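Local structure of collagen adhesin (Staphylococcus aureus, 2F68) at residues S14-D19 with G44-G49; V35-D40 with A90-N95; I52-P57 with A108-Q113; E78-A83 with A302-T307; A128-G133 with T137-H142. The protein binds collagen, probably by a "collagen hug" in which its two immunoglobulin-like domains enclose the triple helix, and so helps the bacterium adhere to host tissue. All blocks are in the same frame, centred on the assembly; numbering follows the deposited sequence.

Interaction 1. Residues S14-D19 with G44-G49; sequences STNVTD and GKIQNG
The backbones of S14-D19 and G44-G49 come nearest at N16 and G44, whose CA atoms lie 6.8 Å apart, where the short helix ends and V17 leaves helical geometry. With CG anti to its own carbonyl carbon and beside the backbone N (chi1 -72°), N16 turns its amide toward the loop, and ND2 donates to G44 O at 3.0 Å. The N-H points almost straight at the acceptor (167°). G44 O lies close to the amide plane of N16, and ND2 in turn lies in the carbonyl plane, on a lone pair. The stronger partner of ND2 is D40 O, so two main-chain carbonyls grip this nitrogen and should fix the rotation of the amide. A water may link N16 OD1 to the loop: its oxygen is 3.0 Å from K45 O and, in a weak bond, 3.3 Å from N16 OD1, though more acceptors surround it than it has protons. I46 adds a looser touch, its CG1 4.2 Å from N16 ND2. The contact ties the end of helix 13-16 to the loop between strands 31-40 and 50-54, while I46 packs on F39 of strand 31-40 and V17 begins strand 17-27 against M37.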
# COMPACT_ATOMS: atom_id res chain seq x y z
N SER A 14 -9.06 0.62 27.95
CA SER A 14 -8.29 0.56 29.20
C SER A 14 -8.70 -0.60 30.10
O SER A 14 -7.91 -1.08 30.91
CB SER A 14 -8.42 1.88 29.96
OG SER A 14 -7.90 2.96 29.21
N THR A 15 -9.94 -1.06 29.94
CA THR A 15 -10.50 -2.12 30.79
C THR A 15 -10.44 -3.51 30.16
O THR A 15 -10.15 -4.49 30.84
CB THR A 15 -11.96 -1.81 31.21
OG1 THR A 15 -12.74 -1.52 30.04
CG2 THR A 15 -12.01 -0.63 32.16
N ASN A 16 -10.71 -3.59 28.85
CA ASN A 16 -10.90 -4.88 28.19
C ASN A 16 -9.72 -5.46 27.41
O ASN A 16 -9.62 -6.68 27.24
CB ASN A 16 -12.16 -4.85 27.31
CG ASN A 16 -13.44 -4.84 28.14
OD1 ASN A 16 -14.17 -3.85 28.17
ND2 ASN A 16 -13.72 -5.95 28.81
N VAL A 17 -8.82 -4.59 26.93
CA VAL A 17 -7.64 -5.03 26.18
C VAL A 17 -6.67 -5.80 27.07
O VAL A 17 -6.31 -5.34 28.16
CB VAL A 17 -6.91 -3.84 25.48
CG1 VAL A 17 -5.62 -4.30 24.80
CG2 VAL A 17 -7.82 -3.17 24.47
N THR A 18 -6.25 -6.97 26.60
CA THR A 18 -5.40 -7.87 27.38
C THR A 18 -3.97 -7.99 26.84
O THR A 18 -3.03 -8.17 27.62
CB THR A 18 -6.02 -9.28 27.51
OG1 THR A 18 -6.50 -9.71 26.23
CG2 THR A 18 -7.17 -9.27 28.50
N ASP A 19 -3.82 -7.91 25.52
CA ASP A 19 -2.51 -8.01 24.89
C ASP A 19 -2.44 -7.24 23.57
O ASP A 19 -3.39 -7.25 22.78
CB ASP A 19 -2.13 -9.48 24.66
CG ASP A 19 -0.72 -9.66 24.11
OD1 ASP A 19 0.23 -9.08 24.69
OD2 ASP A 19 -0.57 -10.38 23.10
N GLY A 44 -14.85 -6.27 32.66
CA GLY A 44 -16.13 -5.61 32.44
C GLY A 44 -16.89 -6.15 31.24
O GLY A 44 -16.30 -6.45 30.20
N LYS A 45 -18.21 -6.27 31.39
CA LYS A 45 -19.09 -6.79 30.34
C LYS A 45 -19.13 -5.84 29.14
O LYS A 45 -19.34 -4.63 29.29
CB LYS A 45 -20.50 -7.02 30.89
CG LYS A 45 -21.46 -7.69 29.91
CD LYS A 45 -22.86 -7.79 30.50
CE LYS A 45 -23.87 -8.28 29.46
NZ LYS A 45 -23.65 -9.71 29.08
N ILE A 46 -18.93 -6.40 27.95
CA ILE A 46 -18.96 -5.64 26.70
C ILE A 46 -20.40 -5.33 26.31
O ILE A 46 -21.23 -6.23 26.17
CB ILE A 46 -18.22 -6.38 25.55
CG1 ILE A 46 -16.78 -6.72 25.97
CG2 ILE A 46 -18.22 -5.54 24.27
CD1 ILE A 46 -16.12 -7.80 25.14
N GLN A 47 -20.69 -4.04 26.13
CA GLN A 47 -22.04 -3.57 25.84
C GLN A 47 -22.18 -3.03 24.42
O GLN A 47 -21.21 -2.97 23.67
CB GLN A 47 -22.45 -2.49 26.85
CG GLN A 47 -22.56 -2.98 28.30
CD GLN A 47 -22.81 -1.86 29.29
OE1 GLN A 47 -22.05 -1.68 30.24
NE2 GLN A 47 -23.88 -1.10 29.07
N ASN A 48 -23.41 -2.64 24.06
CA ASN A 48 -23.70 -2.03 22.77
C ASN A 48 -23.13 -0.61 22.69
O ASN A 48 -23.40 0.23 23.55
CB ASN A 48 -25.21 -2.02 22.51
CG ASN A 48 -25.60 -1.25 21.26
OD1 ASN A 48 -24.93 -1.32 20.23
ND2 ASN A 48 -26.70 -0.51 21.34
N GLY A 49 -22.35 -0.35 21.64
CA GLY A 49 -21.75 0.96 21.43
C GLY A 49 -20.34 1.09 21.97
O GLY A 49 -19.70 2.13 21.81
O HOH W 1 -16.87 -3.13 29.94

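Interaction 2. Residues V35-D40 with A90-N95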
# COMPACT_ATOMS: atom_id res chain seq x y z
N VAL A 35 -0.01 -5.86 13.36
CA VAL A 35 -0.42 -5.51 14.73
C VAL A 35 -1.58 -6.40 15.17
O VAL A 35 -2.57 -6.55 14.45
CB VAL A 35 -0.83 -4.02 14.84
CG1 VAL A 35 -1.11 -3.64 16.30
CG2 VAL A 35 0.25 -3.11 14.26
N LYS A 36 -1.46 -6.99 16.36
CA LYS A 36 -2.51 -7.84 16.92
C LYS A 36 -2.97 -7.32 18.28
O LYS A 36 -2.16 -7.10 19.18
CB LYS A 36 -2.03 -9.29 17.02
CG LYS A 36 -3.15 -10.30 17.26
CD LYS A 36 -2.61 -11.72 17.31
CE LYS A 36 -3.73 -12.72 17.52
NZ LYS A 36 -3.23 -14.12 17.57
N MET A 37 -4.28 -7.14 18.41
CA MET A 37 -4.90 -6.66 19.65
C MET A 37 -5.93 -7.68 20.14
O MET A 37 -6.85 -8.02 19.40
CB MET A 37 -5.55 -5.29 19.42
CG MET A 37 -6.08 -4.59 20.67
SD MET A 37 -7.65 -5.24 21.31
CE MET A 37 -8.71 -5.12 19.88
N THR A 38 -5.76 -8.14 21.37
CA THR A 38 -6.69 -9.11 21.97
C THR A 38 -7.49 -8.50 23.12
O THR A 38 -7.01 -7.59 23.80
CB THR A 38 -5.97 -10.39 22.46
OG1 THR A 38 -5.02 -10.05 23.48
CG2 THR A 38 -5.25 -11.09 21.31
N PHE A 39 -8.69 -9.02 23.34
CA PHE A 39 -9.59 -8.52 24.39
C PHE A 39 -10.48 -9.61 24.99
O PHE A 39 -10.76 -10.61 24.34
CB PHE A 39 -10.46 -7.37 23.85
CG PHE A 39 -11.38 -7.77 22.72
CD1 PHE A 39 -12.66 -8.25 22.99
CD2 PHE A 39 -10.98 -7.66 21.40
CE1 PHE A 39 -13.52 -8.62 21.96
CE2 PHE A 39 -11.83 -8.03 20.36
CZ PHE A 39 -13.10 -8.51 20.64
N ASP A 40 -10.90 -9.39 26.24
CA ASP A 40 -11.92 -10.23 26.88
C ASP A 40 -12.79 -9.40 27.84
O ASP A 40 -12.46 -8.25 28.15
CB ASP A 40 -11.30 -11.44 27.59
CG ASP A 40 -10.25 -11.07 28.64
OD1 ASP A 40 -9.29 -11.85 28.81
OD2 ASP A 40 -10.39 -10.01 29.30
N ALA A 90 -7.21 2.59 14.51
CA ALA A 90 -8.01 1.38 14.37
C ALA A 90 -9.06 1.32 15.47
O ALA A 90 -8.74 1.49 16.65
CB ALA A 90 -7.12 0.15 14.39
N THR A 91 -10.31 1.07 15.09
CA THR A 91 -11.43 1.08 16.03
C THR A 91 -12.26 -0.20 15.96
O THR A 91 -12.68 -0.63 14.88
CB THR A 91 -12.34 2.32 15.80
OG1 THR A 91 -11.53 3.49 15.64
CG2 THR A 91 -13.28 2.53 16.99
N ILE A 92 -12.50 -0.80 17.12
CA ILE A 92 -13.35 -1.98 17.25
C ILE A 92 -14.67 -1.58 17.89
O ILE A 92 -14.73 -1.26 19.08
CB ILE A 92 -12.67 -3.09 18.12
CG1 ILE A 92 -11.23 -3.36 17.66
CG2 ILE A 92 -13.53 -4.37 18.15
CD1 ILE A 92 -11.09 -3.93 16.23
N THR A 93 -15.74 -1.59 17.09
CA THR A 93 -17.06 -1.17 17.56
C THR A 93 -18.02 -2.36 17.68
O THR A 93 -18.17 -3.13 16.73
CB THR A 93 -17.67 -0.09 16.64
OG1 THR A 93 -16.69 0.91 16.35
CG2 THR A 93 -18.88 0.58 17.31
N PHE A 94 -18.65 -2.49 18.84
CA PHE A 94 -19.60 -3.57 19.11
C PHE A 94 -21.04 -3.08 19.00
O PHE A 94 -21.36 -1.97 19.44
CB PHE A 94 -19.36 -4.17 20.50
CG PHE A 94 -17.98 -4.74 20.69
CD1 PHE A 94 -16.96 -3.96 21.22
CD2 PHE A 94 -17.71 -6.06 20.36
CE1 PHE A 94 -15.68 -4.48 21.40
CE2 PHE A 94 -16.44 -6.60 20.54
CZ PHE A 94 -15.42 -5.81 21.06
N ASN A 95 -21.90 -3.91 18.42
CA ASN A 95 -23.33 -3.60 18.30
C ASN A 95 -24.17 -4.28 19.39
O ASN A 95 -23.63 -4.77 20.38
CB ASN A 95 -23.85 -3.91 16.89
CG ASN A 95 -23.52 -5.32 16.44
OD1 ASN A 95 -23.85 -6.30 17.11
ND2 ASN A 95 -22.88 -5.43 15.28
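F39 and F94 meet ring to ring between strands 31-40 and 89-94, in an offset edge-to-face pair. The edge of F94 is turned toward the face of F39, with ring centroids 5.4 Å apart and planes at 78°. The leading atom is F94 CZ, which comes to 3.5 Å from F39 CE1 and 3.6 Å from F39 CZ; F94 CE2 follows at 3.8 Å from F39 CE1. The two side chains reach this point from opposite directions. Beside the rings, M37 and I92 slide past each other, and the methyl M37 CE rests 3.8 Å from I92 CG1. M37 reaches it with a chain bent at both chi2 and chi3, beyond a first torsion that sets CG anti to the backbone N (chi1 -173°). The backbones themselves stay well apart: the nearest CA atoms, of M37 and I92, are 10.0 Å from each other, a spacing of facing sheet layers and not of hydrogen-bonded neighbours. In the next shell, I52 touches M37, F39 and F94, and I46 packs on both rings. I12 also lies against F94, and A108, whose backbone bonds to that of M37, meets I92. No hydrogen bond crosses the contact and all four touching residues are buried, so its cohesion probably rests on dispersion and hydrophobic burial, perhaps helped by the electrostatics of a ring edge meeting a ring face.

Interaction 3. Residues I52-P57 with A108-Q113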
# COMPACT_ATOMS: atom_id res chain seq x y z
N ILE A 52 -13.07 -0.14 21.11
CA ILE A 52 -11.66 -0.34 21.46
C ILE A 52 -10.79 0.36 20.42
O ILE A 52 -10.89 0.10 19.22
CB ILE A 52 -11.30 -1.85 21.53
CG1 ILE A 52 -12.08 -2.53 22.66
CG2 ILE A 52 -9.80 -2.03 21.71
CD1 ILE A 52 -12.15 -4.05 22.55
N LYS A 53 -9.92 1.26 20.89
CA LYS A 53 -9.07 2.05 20.01
C LYS A 53 -7.61 1.60 20.03
O LYS A 53 -7.05 1.32 21.09
CB LYS A 53 -9.16 3.54 20.36
CG LYS A 53 -10.44 4.22 19.90
CD LYS A 53 -10.40 5.71 20.20
CE LYS A 53 -11.62 6.42 19.63
NZ LYS A 53 -11.61 7.88 19.92
N VAL A 54 -7.01 1.54 18.85
CA VAL A 54 -5.58 1.26 18.69
C VAL A 54 -4.90 2.49 18.08
O VAL A 54 -5.16 2.85 16.93
CB VAL A 54 -5.33 0.00 17.82
CG1 VAL A 54 -3.84 -0.29 17.69
CG2 VAL A 54 -6.05 -1.22 18.39
N ALA A 55 -4.04 3.12 18.87
CA ALA A 55 -3.40 4.38 18.48
C ALA A 55 -1.91 4.24 18.18
O ALA A 55 -1.23 3.39 18.76
CB ALA A 55 -3.64 5.45 19.55
N TRP A 56 -1.42 5.10 17.29
CA TRP A 56 -0.01 5.12 16.89
C TRP A 56 0.40 6.52 16.41
O TRP A 56 -0.46 7.31 16.04
CB TRP A 56 0.26 4.07 15.80
CG TRP A 56 -0.72 4.11 14.65
CD1 TRP A 56 -0.84 5.08 13.70
CD2 TRP A 56 -1.70 3.11 14.34
NE1 TRP A 56 -1.84 4.75 12.81
CE2 TRP A 56 -2.38 3.55 13.18
CE3 TRP A 56 -2.07 1.89 14.92
CZ2 TRP A 56 -3.41 2.81 12.59
CZ3 TRP A 56 -3.10 1.16 14.34
CH2 TRP A 56 -3.76 1.62 13.18
N PRO A 57 1.72 6.83 16.43
CA PRO A 57 2.19 8.13 15.94
C PRO A 57 1.88 8.35 14.46
O PRO A 57 2.14 7.48 13.62
CB PRO A 57 3.71 8.06 16.17
CG PRO A 57 4.03 6.61 16.27
CD PRO A 57 2.83 6.00 16.92
N ALA A 108 -7.97 -8.71 17.03
CA ALA A 108 -7.95 -7.89 15.83
C ALA A 108 -6.55 -7.84 15.23
O ALA A 108 -5.65 -7.20 15.79
CB ALA A 108 -8.46 -6.49 16.13
N GLU A 109 -6.37 -8.51 14.10
CA GLU A 109 -5.07 -8.59 13.44
C GLU A 109 -5.10 -7.82 12.12
O GLU A 109 -5.94 -8.08 11.25
CB GLU A 109 -4.69 -10.06 13.20
CG GLU A 109 -3.19 -10.29 13.02
CD GLU A 109 -2.83 -11.76 12.89
OE1 GLU A 109 -3.54 -12.50 12.17
OE2 GLU A 109 -1.82 -12.18 13.50
N PHE A 110 -4.18 -6.86 11.98
CA PHE A 110 -4.10 -6.01 10.79
C PHE A 110 -2.67 -5.55 10.50
O PHE A 110 -1.83 -5.49 11.40
CB PHE A 110 -5.05 -4.80 10.92
CG PHE A 110 -4.83 -3.99 12.17
CD1 PHE A 110 -3.93 -2.92 12.18
CD2 PHE A 110 -5.54 -4.27 13.34
CE1 PHE A 110 -3.73 -2.17 13.34
CE2 PHE A 110 -5.35 -3.52 14.49
CZ PHE A 110 -4.44 -2.47 14.49
N GLU A 111 -2.41 -5.21 9.24
CA GLU A 111 -1.09 -4.77 8.80
C GLU A 111 -0.97 -3.25 8.72
O GLU A 111 -1.92 -2.57 8.32
CB GLU A 111 -0.73 -5.39 7.45
CG GLU A 111 -0.54 -6.91 7.47
CD GLU A 111 -0.19 -7.50 6.11
OE1 GLU A 111 0.42 -8.58 6.08
OE2 GLU A 111 -0.53 -6.88 5.08
N VAL A 112 0.19 -2.73 9.11
CA VAL A 112 0.47 -1.29 9.05
C VAL A 112 1.80 -1.01 8.34
O VAL A 112 2.63 -1.91 8.19
CB VAL A 112 0.48 -0.63 10.46
CG1 VAL A 112 -0.89 -0.74 11.13
CG2 VAL A 112 1.57 -1.23 11.35
N GLN A 113 1.99 0.24 7.91
CA GLN A 113 3.22 0.66 7.26
C GLN A 113 4.00 1.63 8.14
O GLN A 113 3.44 2.60 8.65
CB GLN A 113 2.92 1.30 5.90
CG GLN A 113 4.15 1.49 5.00
CD GLN A 113 3.83 2.16 3.68
OE1 GLN A 113 3.00 3.08 3.61
NE2 GLN A 113 4.49 1.72 2.62
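W56 and F110 approach from opposite directions and meet rim to rim, neither ring over the face of the other. The six-membered ring of W56 and the phenyl ring have centroids 5.9 Å apart and planes at 52°, so this is not a stack. The closest pair is W56 CZ3 with F110 CE1 at 3.5 Å, and W56 CH2 is 3.8 Å from that same CE1. Both residues place CG between the backbone N and the carbonyl carbon (chi1 49° for W56), and both rings point into the interior between the two segments. Valines complete the fit. V54 CG1 lies at the edge of F110, in its plane, 3.9 Å from F110 CZ. V112 CG1 does double duty, lying in the plane of F110 at its edge and over one face of W56, 4.2 Å from W56 CH2. The opposite indole face is met by V54 O of the same segment, offset toward the rim. At the polar corner W56 NE1 makes a weak hydrogen bond to P87 O, while I64 and I130 also pack round the indole and A90 meets F110. The CA atoms of V54 and A108 stay 9.9 Å apart and those of W56 and V112 10.1 Å, with no hydrogen bond between the two segments. Such apolar interlocking across two facing layers characterises the core of a beta sandwich, here in the bacterial immunoglobulin-like domain.

Interaction 4. Residues E78-A83 with A302-T307; sequences EQVGQA and AGIEGT
V80 and I304 make the tighter of two apolar touches between E78-A83 and A302-T307. V80 CG2 lies 3.8 Å from I304 CG2 and 3.9 Å from I304 CD1, so a single valine methyl meets both methyls of the isoleucine, and the two side chains cross obliquely. With CG1 of I304 anti to the backbone N (chi1 -177°), CG2 lies between the backbone N and the carbonyl carbon and meets the valine. L73, V75, F94 and V104 also pack on this side chain. The second touch is looser and smaller: A83 CB faces A302 CB at 4.2 Å, where the chains themselves come closer, the CA atoms of A83 and A302 being 7.0 Å apart against 8.5 Å for V80 and I304. The touching parts run 153° apart in direction, but no hydrogen bond passes between them; strand 78-86 pairs with 62-75 and 89-94, strand 300-307 with 104-116. Although 218 residues separate the two segments, the C-terminal strand extends the sheet of the N-terminal domain, consistent with a latch in the collagen hug model. A classic beta bulge, in which V80 and G81 both face L73, interrupts the regular pairing of strand 78-86 just where V80 makes its contact. On the outer side the CB bonds of Q79 and Q82 point away from the C-terminal strand. E78 forms a salt bridge with K97, and E305 is exposed to solvent.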
# COMPACT_ATOMS: atom_id res chain seq x y z
N GLU A 78 -23.53 -14.62 12.95
CA GLU A 78 -24.11 -13.34 13.34
C GLU A 78 -23.01 -12.31 13.64
O GLU A 78 -22.14 -12.56 14.47
CB GLU A 78 -25.02 -13.51 14.56
CG GLU A 78 -26.00 -12.36 14.80
CD GLU A 78 -27.31 -12.51 14.04
OE1 GLU A 78 -27.29 -12.81 12.83
OE2 GLU A 78 -28.38 -12.33 14.67
N GLN A 79 -23.07 -11.17 12.95
CA GLN A 79 -22.11 -10.09 13.14
C GLN A 79 -22.39 -9.35 14.44
O GLN A 79 -23.47 -8.76 14.61
CB GLN A 79 -22.13 -9.13 11.94
CG GLN A 79 -20.96 -8.14 11.91
CD GLN A 79 -21.00 -7.22 10.71
OE1 GLN A 79 -21.27 -7.65 9.58
NE2 GLN A 79 -20.71 -5.94 10.93
N VAL A 80 -21.43 -9.39 15.36
CA VAL A 80 -21.57 -8.76 16.68
C VAL A 80 -20.70 -7.51 16.84
O VAL A 80 -20.91 -6.71 17.75
CB VAL A 80 -21.29 -9.76 17.83
CG1 VAL A 80 -22.34 -10.87 17.85
CG2 VAL A 80 -19.88 -10.35 17.74
N GLY A 81 -19.72 -7.36 15.95
CA GLY A 81 -18.81 -6.22 15.97
C GLY A 81 -18.18 -5.92 14.62
O GLY A 81 -18.45 -6.62 13.64
N GLN A 82 -17.35 -4.89 14.58
CA GLN A 82 -16.68 -4.48 13.34
C GLN A 82 -15.30 -3.89 13.61
O GLN A 82 -15.13 -3.07 14.52
CB GLN A 82 -17.55 -3.47 12.57
CG GLN A 82 -17.18 -3.31 11.10
CD GLN A 82 -18.04 -2.29 10.38
OE1 GLN A 82 -18.19 -1.15 10.83
NE2 GLN A 82 -18.61 -2.70 9.25
N ALA A 83 -14.32 -4.30 12.81
CA ALA A 83 -12.96 -3.79 12.89
C ALA A 83 -12.67 -2.83 11.74
O ALA A 83 -12.54 -3.25 10.59
CB ALA A 83 -11.96 -4.94 12.90
N ALA A 302 -10.16 -10.68 11.96
CA ALA A 302 -10.73 -10.43 13.29
C ALA A 302 -11.65 -11.57 13.71
O ALA A 302 -12.55 -11.97 12.96
CB ALA A 302 -11.46 -9.10 13.32
N GLY A 303 -11.43 -12.08 14.92
CA GLY A 303 -12.24 -13.17 15.47
C GLY A 303 -12.81 -12.84 16.83
O GLY A 303 -12.29 -11.98 17.55
N ILE A 304 -13.89 -13.53 17.19
CA ILE A 304 -14.59 -13.31 18.46
C ILE A 304 -15.35 -14.56 18.92
O ILE A 304 -16.04 -15.21 18.12
CB ILE A 304 -15.52 -12.05 18.40
CG1 ILE A 304 -16.18 -11.78 19.76
CG2 ILE A 304 -16.55 -12.18 17.27
CD1 ILE A 304 -16.70 -10.36 19.93
N GLU A 305 -15.20 -14.90 20.19
CA GLU A 305 -15.88 -16.05 20.79
C GLU A 305 -16.84 -15.61 21.89
O GLU A 305 -16.61 -14.59 22.55
CB GLU A 305 -14.86 -17.04 21.36
CG GLU A 305 -13.98 -17.73 20.32
CD GLU A 305 -12.97 -18.69 20.93
OE1 GLU A 305 -13.37 -19.54 21.76
OE2 GLU A 305 -11.78 -18.60 20.56
N GLY A 306 -17.92 -16.37 22.07
CA GLY A 306 -18.92 -16.06 23.09
C GLY A 306 -19.95 -17.16 23.29
O GLY A 306 -20.21 -17.95 22.38
N THR A 307 -20.52 -17.21 24.49
CA THR A 307 -21.54 -18.20 24.84
C THR A 307 -22.92 -17.55 24.84
O THR A 307 -23.14 -16.53 25.49
CB THR A 307 -21.25 -18.85 26.21
OG1 THR A 307 -19.87 -19.20 26.30
CG2 THR A 307 -22.11 -20.10 26.41

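Interaction 5. Residues A128-G133 with T137-H142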
# COMPACT_ATOMS: atom_id res chain seq x y z
N ALA A 128 8.62 3.60 17.13
CA ALA A 128 7.21 3.98 17.11
C ALA A 128 6.43 3.16 18.13
O ALA A 128 6.46 1.93 18.11
CB ALA A 128 6.63 3.79 15.71
N THR A 129 5.72 3.86 19.02
CA THR A 129 4.97 3.22 20.10
C THR A 129 3.49 3.12 19.76
O THR A 129 2.78 4.13 19.70
CB THR A 129 5.17 3.96 21.44
OG1 THR A 129 6.57 4.16 21.69
CG2 THR A 129 4.57 3.16 22.60
N ILE A 130 3.02 1.89 19.53
CA ILE A 130 1.61 1.62 19.28
C ILE A 130 0.93 1.25 20.60
O ILE A 130 1.38 0.36 21.32
CB ILE A 130 1.42 0.51 18.22
CG1 ILE A 130 2.07 0.92 16.89
CG2 ILE A 130 -0.07 0.20 18.02
CD1 ILE A 130 2.22 -0.20 15.87
N THR A 131 -0.16 1.96 20.92
CA THR A 131 -0.86 1.80 22.19
C THR A 131 -2.32 1.40 22.01
O THR A 131 -2.98 1.83 21.06
CB THR A 131 -0.80 3.09 23.04
OG1 THR A 131 -1.30 4.19 22.28
CG2 THR A 131 0.63 3.38 23.49
N SER A 132 -2.82 0.58 22.94
CA SER A 132 -4.23 0.20 22.99
C SER A 132 -4.65 -0.02 24.44
O SER A 132 -4.44 -1.10 25.01
CB SER A 132 -4.49 -1.06 22.15
OG SER A 132 -5.87 -1.38 22.12
N GLY A 133 -5.22 1.02 25.04
CA GLY A 133 -5.62 0.99 26.45
C GLY A 133 -4.43 1.13 27.37
O GLY A 133 -3.73 2.15 27.34
N THR A 137 3.39 -1.39 22.78
CA THR A 137 4.45 -2.15 22.11
C THR A 137 5.22 -1.28 21.12
O THR A 137 4.67 -0.34 20.54
CB THR A 137 3.90 -3.43 21.43
OG1 THR A 137 4.92 -4.01 20.59
CG2 THR A 137 2.67 -3.12 20.58
N ASN A 138 6.50 -1.61 20.93
CA ASN A 138 7.40 -0.79 20.12
C ASN A 138 7.77 -1.39 18.76
O ASN A 138 7.94 -2.60 18.63
CB ASN A 138 8.68 -0.47 20.91
CG ASN A 138 8.41 0.38 22.14
OD1 ASN A 138 9.02 0.17 23.19
ND2 ASN A 138 7.49 1.34 22.02
N VAL A 139 7.90 -0.52 17.77
CA VAL A 139 8.32 -0.90 16.42
C VAL A 139 9.51 -0.04 16.00
O VAL A 139 9.44 1.19 16.01
CB VAL A 139 7.18 -0.74 15.38
CG1 VAL A 139 7.57 -1.38 14.05
CG2 VAL A 139 5.88 -1.33 15.89
N THR A 140 10.61 -0.71 15.62
CA THR A 140 11.82 -0.02 15.19
C THR A 140 11.83 0.15 13.67
O THR A 140 11.81 -0.84 12.93
CB THR A 140 13.10 -0.77 15.65
OG1 THR A 140 13.00 -1.07 17.05
CG2 THR A 140 14.34 0.06 15.40
N VAL A 141 11.84 1.40 13.22
CA VAL A 141 11.84 1.72 11.79
C VAL A 141 13.17 2.34 11.38
O VAL A 141 13.47 3.49 11.72
CB VAL A 141 10.66 2.66 11.41
CG1 VAL A 141 10.62 2.89 9.90
CG2 VAL A 141 9.33 2.10 11.89
N HIS A 142 13.98 1.56 10.66
CA HIS A 142 15.28 2.01 10.18
C HIS A 142 15.13 3.00 9.02
O HIS A 142 14.19 2.90 8.23
CB HIS A 142 16.15 0.82 9.75
CG HIS A 142 16.33 -0.21 10.83
ND1 HIS A 142 17.25 -0.07 11.84
CD2 HIS A 142 15.71 -1.39 11.04
CE1 HIS A 142 17.19 -1.12 12.64
NE2 HIS A 142 16.26 -1.94 12.17
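I130 and V139 are brought together by their first torsions. In I130, CG1 stands anti to the carbonyl carbon and beside the backbone N (chi1 -60°), and CD1 extends from it; in V139, CG1 is anti to the backbone N (chi1 -170°), which puts CG2 beside that nitrogen and 3.8 Å from I130 CD1. The touch is diagonal, since I130 pairs with T137 and V139 with A128. The setting is a beta hairpin of strands 127-132 and 135-141, whose axes here run 150° apart in direction and approach to 4.7 Å. Its register rests on two hydrogen-bonded pairs. In the first, A128 N donates to V139 O at 2.8 Å and V139 N returns to A128 O at 2.9 Å. In the second, I130 N reaches T137 O at 3.0 Å and T137 N reaches I130 O at the same distance. Between them T129 and N138 form a non-hydrogen-bonded pair, and N138 CA makes a CA-H...O contact with A128 O. A128, I130, T137 and V139 point to one face of the hairpin. There V22 of strand 17-27 touches I130, T137 and V139, while W56, V35 and V54 pack on I130, so this face joins the interior of the immunoglobulin-like domain. T129 and N138 share the other, more exposed face, lying side by side and pointing the same way. Although N138 ND2 comes within 3.0 Å of T129 OG1, the angle is too poor for a hydrogen bond, and the same nitrogen sits 3.5 Å from T129 CG2.

In the fold
All five contacts reach one mixed, branched or curled sheet. Interactions 2 and 3 have centres about 9 Å apart and alternate along the chain, their strands being neighbours in pairs (31-40 with 104-116, 89-94 with 50-54); both lie in the domain interior. Interaction 1, which also alternates with interaction 2, lies about 9 Å from it, centre to centre. Interaction 5 joins the hairpin strands 127-132 and 135-141, its centre about 10 Å from that of interaction 3 and 22 Å from that of interaction 1. Interaction 4, centred about 10 Å from interaction 2, has all of interaction 5 between its segments. The N-terminal domain is therefore completed by a strand from near the C-terminus, consistent with a latch.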